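Local coordinates for xyloglucan-specific endo-beta-1,4-glucanase (Uncultured bacterium, PDB 4W87), which probably hydrolyses internal beta-1,4-glucosidic bonds in the glucan backbone of xyloglucan, as a family 5 glycoside hydrolase built on a TIM barrel, at residues I195-H200 / V220-Y225. The protein carries 1 engineered substitution. Sequence-based numbering, arbitrary orientation.
Sequences ICTYGH and VALHTY. With XYS (alpha-D-xylopyranose), chain C.
His200 lays its imidazole over that of His223 near the C-terminal ends of neighbouring parallel strands of the TIM barrel, 193-196 and 218-223. Followed outward, His200 CB sits over the face of the His223 ring, a CH-pi contact 3.9 Å from its centroid. With CG anti to the carbonyl carbon (chi1 -86°), the ring runs back toward Ala221: His200 CG and ND1 lie near His223 CE1, His200 CD2 comes 3.2 Å from His223 NE2, and His200 NE2 lies 3.6 Å from Ala221 CB, whose small methyl lets the ring approach the strand obliquely. The imidazoles form an offset stack, planes at 27°, and Cys196 CB, slim enough to fit, packs on the opposite face of His200.

Ala221 N donates to Ile195 O at 2.8 Å, joining the strands in register; beyond the turn, His223 N is hydrogen-bonded to His200 O. Gly199 O accepts a hydrogen bond from xylose O2, 2.7 Å away; a side chain here would crowd that hydroxyl, so glycine suits the place. Branched Ile195 and Val220 meet apolarly on their shared sheet face.

Hydrogen bonds to Glu149 (ND1) and Thr270 (NE2) fix the rotation of His223; one from NE2 to Glu145, the stack and Cys196 hold His200, tying both rings to glutamates near the bound sugar.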
ATOM      1  N   ILE A 195      -6.553   7.308   1.966  1.00 22.50           N
ATOM      2  CA  ILE A 195      -6.416   8.029   0.714  1.00 23.34           C
ATOM      3  C   ILE A 195      -4.910   8.167   0.353  1.00 23.65           C
ATOM      4  O   ILE A 195      -4.042   7.743   1.113  1.00 26.30           O
ATOM      5  CB  ILE A 195      -7.101   9.442   0.722  1.00 22.37           C
ATOM      6  CG1 ILE A 195      -6.579  10.344   1.817  1.00 22.54           C
ATOM      7  CG2 ILE A 195      -8.619   9.325   0.839  1.00 24.14           C
ATOM      8  CD1 ILE A 195      -6.994  11.792   1.607  1.00 26.07           C
ATOM      9  N   CYS A 196      -4.621   8.723  -0.806  1.00 22.62           N
ATOM     10  CA  CYS A 196      -3.237   8.868  -1.197  1.00 26.61           C
ATOM     11  C   CYS A 196      -2.974  10.129  -1.983  1.00 24.79           C
ATOM     12  O   CYS A 196      -3.900  10.735  -2.472  1.00 27.99           O
ATOM     13  CB  CYS A 196      -2.826   7.668  -2.036  1.00 26.91           C
ATOM     14  SG  CYS A 196      -3.666   7.594  -3.608  1.00 26.12           S
ATOM     15  N   THR A 197      -1.705  10.489  -2.133  1.00 24.54           N
ATOM     16  CA  THR A 197      -1.286  11.571  -3.013  1.00 21.15           C
ATOM     17  C   THR A 197      -1.112  11.015  -4.388  1.00 23.37           C
ATOM     18  O   THR A 197      -1.150   9.796  -4.590  1.00 26.63           O
ATOM     19  CB  THR A 197       0.053  12.122  -2.592  1.00 21.49           C
ATOM     20  OG1 THR A 197       0.999  11.047  -2.429  1.00 18.98           O
ATOM     21  CG2 THR A 197      -0.071  12.875  -1.279  1.00 22.16           C
ATOM     22  N   TYR A 198      -0.889  11.903  -5.350  1.00 23.89           N
ATOM     23  CA  TYR A 198      -0.550  11.487  -6.680  1.00 24.23           C
ATOM     24  C   TYR A 198       0.690  10.550  -6.605  1.00 24.95           C
ATOM     25  O   TYR A 198       1.641  10.756  -5.841  1.00 26.85           O
ATOM     26  CB  TYR A 198      -0.367  12.714  -7.579  1.00 23.08           C
ATOM     27  CG  TYR A 198      -0.074  12.382  -8.993  1.00 24.04           C
ATOM     28  CD1 TYR A 198       1.174  11.868  -9.361  1.00 25.85           C
ATOM     29  CD2 TYR A 198      -1.039  12.502  -9.971  1.00 25.44           C
ATOM     30  CE1 TYR A 198       1.452  11.555 -10.669  1.00 25.65           C
ATOM     31  CE2 TYR A 198      -0.775  12.174 -11.276  1.00 26.85           C
ATOM     32  CZ  TYR A 198       0.469  11.700 -11.623  1.00 26.60           C
ATOM     33  OH  TYR A 198       0.727  11.339 -12.956  1.00 29.25           O
ATOM     34  N   GLY A 199       0.616   9.431  -7.277  1.00 24.95           N
ATOM     35  CA  GLY A 199       1.719   8.434  -7.157  1.00 25.82           C
ATOM     36  C   GLY A 199       2.128   7.957  -5.787  1.00 23.77           C
ATOM     37  O   GLY A 199       3.122   7.269  -5.659  1.00 21.90           O
ATOM     38  N   HIS A 200       1.333   8.259  -4.766  1.00 24.47           N
ATOM     39  CA  HIS A 200       1.776   8.080  -3.370  1.00 24.14           C
ATOM     40  C   HIS A 200       3.092   8.854  -3.106  1.00 25.17           C
ATOM     41  O   HIS A 200       3.869   8.472  -2.260  1.00 22.46           O
ATOM     42  CB  HIS A 200       1.987   6.612  -3.010  1.00 22.74           C
ATOM     43  CG  HIS A 200       0.769   5.903  -2.545  1.00 24.85           C
ATOM     44  ND1 HIS A 200      -0.304   5.643  -3.381  1.00 28.37           N
ATOM     45  CD2 HIS A 200       0.446   5.372  -1.344  1.00 24.07           C
ATOM     46  CE1 HIS A 200      -1.229   4.978  -2.710  1.00 26.31           C
ATOM     47  NE2 HIS A 200      -0.801   4.804  -1.474  1.00 24.13           N
ATOM     48  N   VAL A 220      -3.777   9.104   5.574  1.00 26.36           N
ATOM     49  CA  VAL A 220      -3.104   9.411   4.312  1.00 24.89           C
ATOM     50  C   VAL A 220      -1.949   8.456   4.082  1.00 25.45           C
ATOM     51  O   VAL A 220      -1.041   8.321   4.931  1.00 23.40           O
ATOM     52  CB  VAL A 220      -2.547  10.815   4.297  1.00 27.07           C
ATOM     53  CG1 VAL A 220      -1.775  11.080   3.003  1.00 27.92           C
ATOM     54  CG2 VAL A 220      -3.677  11.814   4.416  1.00 29.80           C
ATOM     55  N   ALA A 221      -1.942   7.852   2.915  1.00 23.67           N
ATOM     56  CA  ALA A 221      -0.902   6.896   2.613  1.00 24.97           C
ATOM     57  C   ALA A 221       0.149   7.500   1.703  1.00 23.42           C
ATOM     58  O   ALA A 221      -0.125   8.314   0.833  1.00 27.67           O
ATOM     59  CB  ALA A 221      -1.441   5.653   1.989  1.00 23.94           C
ATOM     60  N   LEU A 222       1.351   7.076   1.964  1.00 23.05           N
ATOM     61  CA  LEU A 222       2.519   7.400   1.159  1.00 24.54           C
ATOM     62  C   LEU A 222       3.391   6.173   0.957  1.00 23.54           C
ATOM     63  O   LEU A 222       3.394   5.279   1.819  1.00 19.86           O
ATOM     64  CB  LEU A 222       3.313   8.405   1.962  1.00 25.46           C
ATOM     65  CG  LEU A 222       2.561   9.743   2.200  1.00 22.74           C
ATOM     66  CD1 LEU A 222       3.395  10.528   3.156  1.00 23.77           C
ATOM     67  CD2 LEU A 222       2.295  10.546   0.952  1.00 21.98           C
ATOM     68  N   HIS A 223       4.133   6.157  -0.149  1.00 24.78           N
ATOM     69  CA  HIS A 223       5.244   5.219  -0.385  1.00 24.50           C
ATOM     70  C   HIS A 223       6.599   5.909  -0.442  1.00 26.19           C
ATOM     71  O   HIS A 223       6.823   6.833  -1.224  1.00 28.07           O
ATOM     72  CB  HIS A 223       5.078   4.505  -1.711  1.00 24.06           C
ATOM     73  CG  HIS A 223       3.845   3.673  -1.777  1.00 24.03           C
ATOM     74  ND1 HIS A 223       3.384   3.107  -2.956  1.00 23.79           N
ATOM     75  CD2 HIS A 223       2.963   3.324  -0.810  1.00 23.89           C
ATOM     76  CE1 HIS A 223       2.263   2.449  -2.707  1.00 26.25           C
ATOM     77  NE2 HIS A 223       1.988   2.562  -1.411  1.00 26.26           N
ATOM     78  N   THR A 224       7.538   5.397   0.325  1.00 28.52           N
ATOM     79  CA  THR A 224       8.809   6.033   0.456  1.00 32.35           C
ATOM     80  C   THR A 224       9.846   4.965   0.464  1.00 37.94           C
ATOM     81  O   THR A 224      10.020   4.220   1.455  1.00 46.56           O
ATOM     82  CB  THR A 224       8.854   6.695   1.810  1.00 34.28           C
ATOM     83  OG1 THR A 224       8.305   5.753   2.723  1.00 36.03           O
ATOM     84  CG2 THR A 224       7.995   7.938   1.818  1.00 32.92           C
ATOM     85  N   TYR A 225      10.547   4.848  -0.627  1.00 35.35           N
ATOM     86  CA  TYR A 225      11.542   3.810  -0.642  1.00 36.56           C
ATOM     87  C   TYR A 225      12.857   4.599  -0.610  1.00 36.38           C
ATOM     88  O   TYR A 225      13.616   4.631  -1.570  1.00 40.33           O
ATOM     89  CB  TYR A 225      11.383   2.997  -1.902  1.00 31.21           C
ATOM     90  CG  TYR A 225      10.243   2.005  -1.974  1.00 32.49           C
ATOM     91  CD1 TYR A 225       8.944   2.381  -2.364  1.00 33.16           C
ATOM     92  CD2 TYR A 225      10.494   0.648  -1.796  1.00 29.94           C
ATOM     93  CE1 TYR A 225       7.941   1.417  -2.536  1.00 28.88           C
ATOM     94  CE2 TYR A 225       9.506  -0.292  -1.988  1.00 30.90           C
ATOM     95  CZ  TYR A 225       8.229   0.098  -2.355  1.00 29.87           C
ATOM     96  OH  TYR A 225       7.268  -0.907  -2.492  1.00 25.92           O
TER
HETATM   97  C1  XYS C   4       6.632   6.043  -5.166  1.00 55.31           C
HETATM   98  C2  XYS C   4       6.396   7.519  -5.615  1.00 55.50           C
HETATM   99  C3  XYS C   4       7.737   8.144  -5.983  1.00 55.54           C
HETATM  100  C4  XYS C   4       8.761   8.037  -4.836  1.00 54.72           C
HETATM  101  C5  XYS C   4       8.905   6.615  -4.316  1.00 55.15           C
HETATM  102  O2  XYS C   4       5.520   7.816  -6.752  1.00 49.25           O
HETATM  103  O3  XYS C   4       7.436   9.475  -6.419  1.00 47.75           O
HETATM  104  O4  XYS C   4      10.070   8.380  -5.261  1.00 54.37           O
HETATM  105  O5  XYS C   4       7.603   6.056  -4.102  1.00 57.77           O